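Local coordinates for glycosyl hydrolase (Rhizobium leguminosarum bv. trifolii, PDB 5NDX), which probably hydrolyses O-glycosidic bonds, being a family 39 glycoside hydrolase and a bacterial orthologue of human alpha-L-iduronidase, at residues P532-G537 with R612-C617; I565-L570 with I587-L592. The protein carries 2 engineered substitutions. All coordinates share one frame; numbering follows the deposited sequence.

Both contacts belong to the C-terminal beta sandwich, whose strand order fits a fibronectin type III-like domain, and both lie away from the sugar-conjugate pockets and the predicted proton-donor position of the TIM barrel. Contact 1 is partly buried and packs the lead-in to strand 536-545 against the loop before strand 618-620; contact 2 is buried between the two sheets. Their centres are about 11 Å apart. They join directly through packing: Pro532 CB lies 3.8 Å from Ile565 CD1, and Pro535 CG lies 4.1 Å from Tyr567 CD1. The prolines of contact 1 thus meet residues of 565-570, which contact 2 joins to 587-592, the segment leading into strand 590-594 of the other sheet.

Contact 1: P532-G537 with R612-C617; sequences PAAPTG and RRSELC. Unlike the reference sequence in segment 532-537: Ala534 (reference Thr). With SO4 (sulfate ion), chain H; SO4 (sulfate ion), chain G.
A water and a sulfate ion handle much of the polar business where these two loops meet. Water 1 donates to Pro532 O (2.6 Å) and accepts from Glu615 N, so it ties the two backbones together without a direct hydrogen bond between them. The sulfate of chain H, probably from the crystallisation liquor, takes the N-H of Ala534 on its O4 at 3.0 Å, with an N-H...O angle of 158°. Ala534 is a substituted position, threonine in the reference sequence.

Residues 532-535 run extended, in polyproline II-like torsions, and Ser614 packs alongside them. Its CB lies 3.2 Å from Pro532 O and also touches Ala534 CA, while its CA-H makes a weak C-H...O contact to that same Pro532 oxygen. The hydroxyl sits in the crowded position between the backbone N and the carbonyl carbon (chi1 48°). From there OG donates to Leu616 O at 2.7 Å, approaching from above the carbonyl plane, and it also bonds Ala606 N. Two partners therefore fix its rotation, one of them two residues on in the same loop. Next to it, Ala534 points its methyl at Leu616, with CB 3.6 Å from CD2. At the other end the ring of Pro532 rests on the backbone, CD lying 3.4 Å from Arg612 O. The modelled 2.0 Å between Arg613 NH1 and Ser614 O is too short for a hydrogen bond, so the local model is probably imprecise there.

Arg612 turns its guanidinium to Asp608 and Asp527. Cys617 is tied by a disulfide to Cys605 on strand 601-607. Pro532 and Pro535 also rest on Ala606 and Val604 of that strand, and Pro535 reaches Trp556, so the contact touches strands of both sheets of the sandwich: 601-607 in one, 549-557 in the other.

Contact 2: I565-L570 with I587-L592; sequences IFYDVL and ISTAFL
Ile587, in the loop leading into strand 590-594, opens the packing between the two sheets of a fibronectin type III-like sandwich. Its CG2, beside the backbone N, presses on the Phe566 ring with a tight 3.3 Å to CE2. Water 2 donates both to Ile587 O (2.7 Å) and to Ile565 O (2.6 Å), bridging the backbones of 565-570 and 587-592, which are not directly hydrogen-bonded to each other; one residue earlier, Leu586 does pair with the backbone of Tyr567. Ser588 turns away, its hydroxyl bonded to Glu370, while its carbonyl closes the inverse gamma turn centred on Thr589 through a weak bond from Ala590 N. Thr589 gives its OG1 to Trp556 O and lays CG2 alongside the Tyr567 ring, 3.8 Å from CE2; Trp556 meets that same ring edge-to-face. With strand 590-594 under way, Phe591 extends toward Val569, CG anti to the backbone N (chi1 -180°). An alanine here would probably loosen the packing of the two sheets, since it removes the ring against which both Val569 methyls rest. The valine crosses it obliquely: CG2 lies 3.7 Å from Phe591 CG, and CG1 is 3.9 Å from Phe591 CD2.

Contact 1: P532-G537 with R612-C617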
# COMPACT_ATOMS: atom_id res chain seq x y z
N PRO A 532 17.84 -2.86 -20.17
CA PRO A 532 16.93 -1.94 -19.52
C PRO A 532 17.62 -0.60 -19.18
O PRO A 532 18.85 -0.54 -19.05
CB PRO A 532 16.61 -2.67 -18.22
CG PRO A 532 17.87 -3.35 -17.91
CD PRO A 532 18.43 -3.81 -19.23
N ALA A 533 16.81 0.43 -19.01
CA ALA A 533 17.28 1.72 -18.61
C ALA A 533 17.88 1.68 -17.19
O ALA A 533 17.42 0.97 -16.28
CB ALA A 533 16.14 2.72 -18.67
N ALA A 534 18.94 2.44 -17.03
CA ALA A 534 19.61 2.54 -15.76
C ALA A 534 18.70 3.20 -14.71
O ALA A 534 17.82 3.99 -15.04
CB ALA A 534 20.92 3.28 -15.92
N PRO A 535 18.86 2.81 -13.45
CA PRO A 535 18.09 3.52 -12.41
C PRO A 535 18.57 4.97 -12.24
O PRO A 535 19.65 5.29 -12.67
CB PRO A 535 18.39 2.73 -11.13
CG PRO A 535 19.29 1.64 -11.51
CD PRO A 535 19.75 1.79 -12.91
N THR A 536 17.81 5.78 -11.52
CA THR A 536 18.13 7.18 -11.31
C THR A 536 17.89 7.64 -9.90
O THR A 536 17.12 7.01 -9.15
CB THR A 536 17.31 8.09 -12.24
OG1 THR A 536 15.92 8.04 -11.91
CG2 THR A 536 17.49 7.68 -13.71
N GLY A 537 18.51 8.76 -9.53
CA GLY A 537 18.11 9.46 -8.29
C GLY A 537 18.48 8.69 -7.01
O GLY A 537 17.70 8.64 -6.08
N ARG A 612 19.93 -9.16 -18.97
CA ARG A 612 20.77 -8.03 -19.38
C ARG A 612 20.83 -6.95 -18.30
O ARG A 612 19.81 -6.55 -17.78
CB ARG A 612 20.29 -7.44 -20.69
CG ARG A 612 20.35 -8.45 -21.84
CD ARG A 612 19.72 -7.89 -23.11
NE ARG A 612 18.27 -7.71 -22.91
CZ ARG A 612 17.32 -7.94 -23.82
NH1 ARG A 612 17.61 -8.36 -25.03
NH2 ARG A 612 16.06 -7.68 -23.51
N ARG A 613 22.03 -6.48 -18.00
CA ARG A 613 22.27 -5.39 -17.07
C ARG A 613 22.13 -4.06 -17.74
O ARG A 613 22.49 -3.92 -18.89
CB ARG A 613 23.68 -5.47 -16.48
CG ARG A 613 23.75 -4.73 -15.15
CD ARG A 613 25.13 -4.67 -14.47
NE ARG A 613 26.30 -4.20 -15.23
CZ ARG A 613 26.44 -3.05 -15.87
NH1 ARG A 613 25.46 -2.18 -15.98
NH2 ARG A 613 27.59 -2.77 -16.47
N SER A 614 21.60 -3.07 -17.04
CA SER A 614 21.55 -1.70 -17.57
C SER A 614 23.00 -1.32 -17.79
O SER A 614 23.80 -1.49 -16.87
CB SER A 614 20.89 -0.71 -16.62
OG SER A 614 21.41 -0.83 -15.31
N GLU A 615 23.34 -0.93 -19.04
CA GLU A 615 24.72 -0.53 -19.47
C GLU A 615 25.42 0.46 -18.51
O GLU A 615 26.63 0.43 -18.29
CB GLU A 615 24.67 0.06 -20.89
CG GLU A 615 24.73 -1.00 -21.99
CD GLU A 615 24.25 -0.49 -23.34
OE1 GLU A 615 23.97 -1.32 -24.22
OE2 GLU A 615 24.14 0.75 -23.52
N LEU A 616 24.60 1.33 -17.93
CA LEU A 616 24.97 2.22 -16.88
C LEU A 616 24.41 1.60 -15.56
O LEU A 616 23.25 1.19 -15.49
CB LEU A 616 24.30 3.55 -17.23
CG LEU A 616 24.49 5.03 -16.78
CD1 LEU A 616 24.09 5.87 -17.99
CD2 LEU A 616 23.70 5.54 -15.55
N CYS A 617 25.26 1.55 -14.54
CA CYS A 617 24.85 1.54 -13.16
C CYS A 617 24.73 2.98 -12.62
O CYS A 617 25.19 3.90 -13.26
CB CYS A 617 25.75 0.59 -12.35
SG CYS A 617 25.47 -1.11 -13.04
S SO4 H . 19.70 4.50 -19.95
O1 SO4 H . 19.26 3.45 -20.90
O2 SO4 H . 20.41 5.56 -20.71
O3 SO4 H . 18.51 5.07 -19.29
O4 SO4 H . 20.65 3.94 -18.96
S SO4 G . 26.99 -8.39 -16.36
O1 SO4 G . 27.74 -9.44 -17.10
O2 SO4 G . 25.58 -8.38 -16.81
O3 SO4 G . 27.05 -8.67 -14.91
O4 SO4 G . 27.59 -7.06 -16.62
O HOH W 1 20.96 0.48 -20.27

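Contact 2: I565-L570 with I587-L592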
# COMPACT_ATOMS: atom_id res chain seq x y z
N ILE A 565 11.59 -5.81 -14.17
CA ILE A 565 12.91 -5.30 -13.86
C ILE A 565 13.28 -5.56 -12.41
O ILE A 565 12.49 -5.28 -11.51
CB ILE A 565 13.00 -3.79 -14.11
CG1 ILE A 565 12.60 -3.47 -15.56
CG2 ILE A 565 14.43 -3.30 -13.87
CD1 ILE A 565 13.46 -4.13 -16.67
N PHE A 566 14.48 -6.10 -12.22
CA PHE A 566 15.04 -6.41 -10.92
C PHE A 566 16.34 -5.64 -10.68
O PHE A 566 17.12 -5.44 -11.61
CB PHE A 566 15.37 -7.91 -10.90
CG PHE A 566 14.17 -8.76 -11.13
CD1 PHE A 566 13.79 -9.12 -12.39
CD2 PHE A 566 13.38 -9.14 -10.05
CE1 PHE A 566 12.67 -9.91 -12.59
CE2 PHE A 566 12.26 -9.93 -10.25
CZ PHE A 566 11.91 -10.30 -11.52
N TYR A 567 16.60 -5.23 -9.44
CA TYR A 567 17.79 -4.41 -9.12
C TYR A 567 18.77 -5.21 -8.28
O TYR A 567 18.37 -6.07 -7.44
CB TYR A 567 17.40 -3.09 -8.43
CG TYR A 567 16.44 -2.29 -9.24
CD1 TYR A 567 16.88 -1.43 -10.25
CD2 TYR A 567 15.08 -2.45 -9.09
CE1 TYR A 567 15.96 -0.73 -11.06
CE2 TYR A 567 14.16 -1.76 -9.88
CZ TYR A 567 14.61 -0.87 -10.87
OH TYR A 567 13.67 -0.21 -11.64
N ASP A 568 20.04 -4.98 -8.55
CA ASP A 568 21.14 -5.40 -7.68
C ASP A 568 21.77 -4.14 -7.10
O ASP A 568 21.79 -3.08 -7.74
CB ASP A 568 22.20 -6.08 -8.52
CG ASP A 568 21.72 -7.39 -9.13
OD1 ASP A 568 20.82 -8.06 -8.57
OD2 ASP A 568 22.24 -7.72 -10.20
N VAL A 569 22.27 -4.29 -5.90
CA VAL A 569 23.01 -3.26 -5.21
C VAL A 569 24.41 -3.76 -5.08
O VAL A 569 24.63 -4.89 -4.62
CB VAL A 569 22.44 -2.96 -3.83
CG1 VAL A 569 23.31 -1.93 -3.13
CG2 VAL A 569 21.03 -2.44 -3.95
N LEU A 570 25.36 -2.92 -5.48
CA LEU A 570 26.78 -3.24 -5.38
C LEU A 570 27.54 -2.22 -4.55
O LEU A 570 27.10 -1.10 -4.33
CB LEU A 570 27.41 -3.32 -6.75
CG LEU A 570 26.78 -4.32 -7.70
CD1 LEU A 570 25.83 -3.60 -8.61
CD2 LEU A 570 27.86 -4.94 -8.58
N ILE A 587 12.60 -6.24 -6.61
CA ILE A 587 11.66 -5.57 -7.52
C ILE A 587 11.28 -4.12 -7.13
O ILE A 587 10.74 -3.40 -7.97
CB ILE A 587 10.38 -6.37 -7.80
CG1 ILE A 587 9.60 -6.58 -6.54
CG2 ILE A 587 10.71 -7.69 -8.46
CD1 ILE A 587 8.30 -7.31 -6.82
N SER A 588 11.53 -3.74 -5.89
CA SER A 588 11.29 -2.38 -5.42
C SER A 588 12.61 -1.63 -5.37
O SER A 588 13.66 -2.23 -5.23
CB SER A 588 10.62 -2.39 -3.99
OG SER A 588 9.21 -2.72 -4.12
N THR A 589 12.53 -0.32 -5.45
CA THR A 589 13.70 0.53 -5.57
C THR A 589 14.15 1.05 -4.23
O THR A 589 14.24 2.24 -4.02
CB THR A 589 13.38 1.70 -6.50
OG1 THR A 589 12.35 2.49 -5.92
CG2 THR A 589 12.93 1.17 -7.85
N ALA A 590 14.47 0.11 -3.34
CA ALA A 590 14.91 0.42 -2.01
C ALA A 590 15.72 -0.75 -1.46
O ALA A 590 15.50 -1.89 -1.83
CB ALA A 590 13.72 0.74 -1.11
N PHE A 591 16.73 -0.44 -0.65
CA PHE A 591 17.57 -1.48 -0.08
C PHE A 591 18.26 -1.03 1.19
O PHE A 591 18.88 0.01 1.22
CB PHE A 591 18.60 -1.94 -1.11
CG PHE A 591 19.52 -3.01 -0.61
CD1 PHE A 591 19.06 -4.31 -0.43
CD2 PHE A 591 20.84 -2.72 -0.25
CE1 PHE A 591 19.93 -5.33 0.03
CE2 PHE A 591 21.69 -3.72 0.23
CZ PHE A 591 21.23 -5.03 0.36
N LEU A 592 18.14 -1.82 2.24
CA LEU A 592 18.84 -1.57 3.48
C LEU A 592 20.17 -2.36 3.50
O LEU A 592 20.15 -3.58 3.43
CB LEU A 592 17.98 -1.91 4.74
CG LEU A 592 18.92 -1.43 5.87
CD1 LEU A 592 18.49 -0.16 6.55
CD2 LEU A 592 19.54 -2.45 6.77
O HOH W 2 10.70 -3.62 -10.66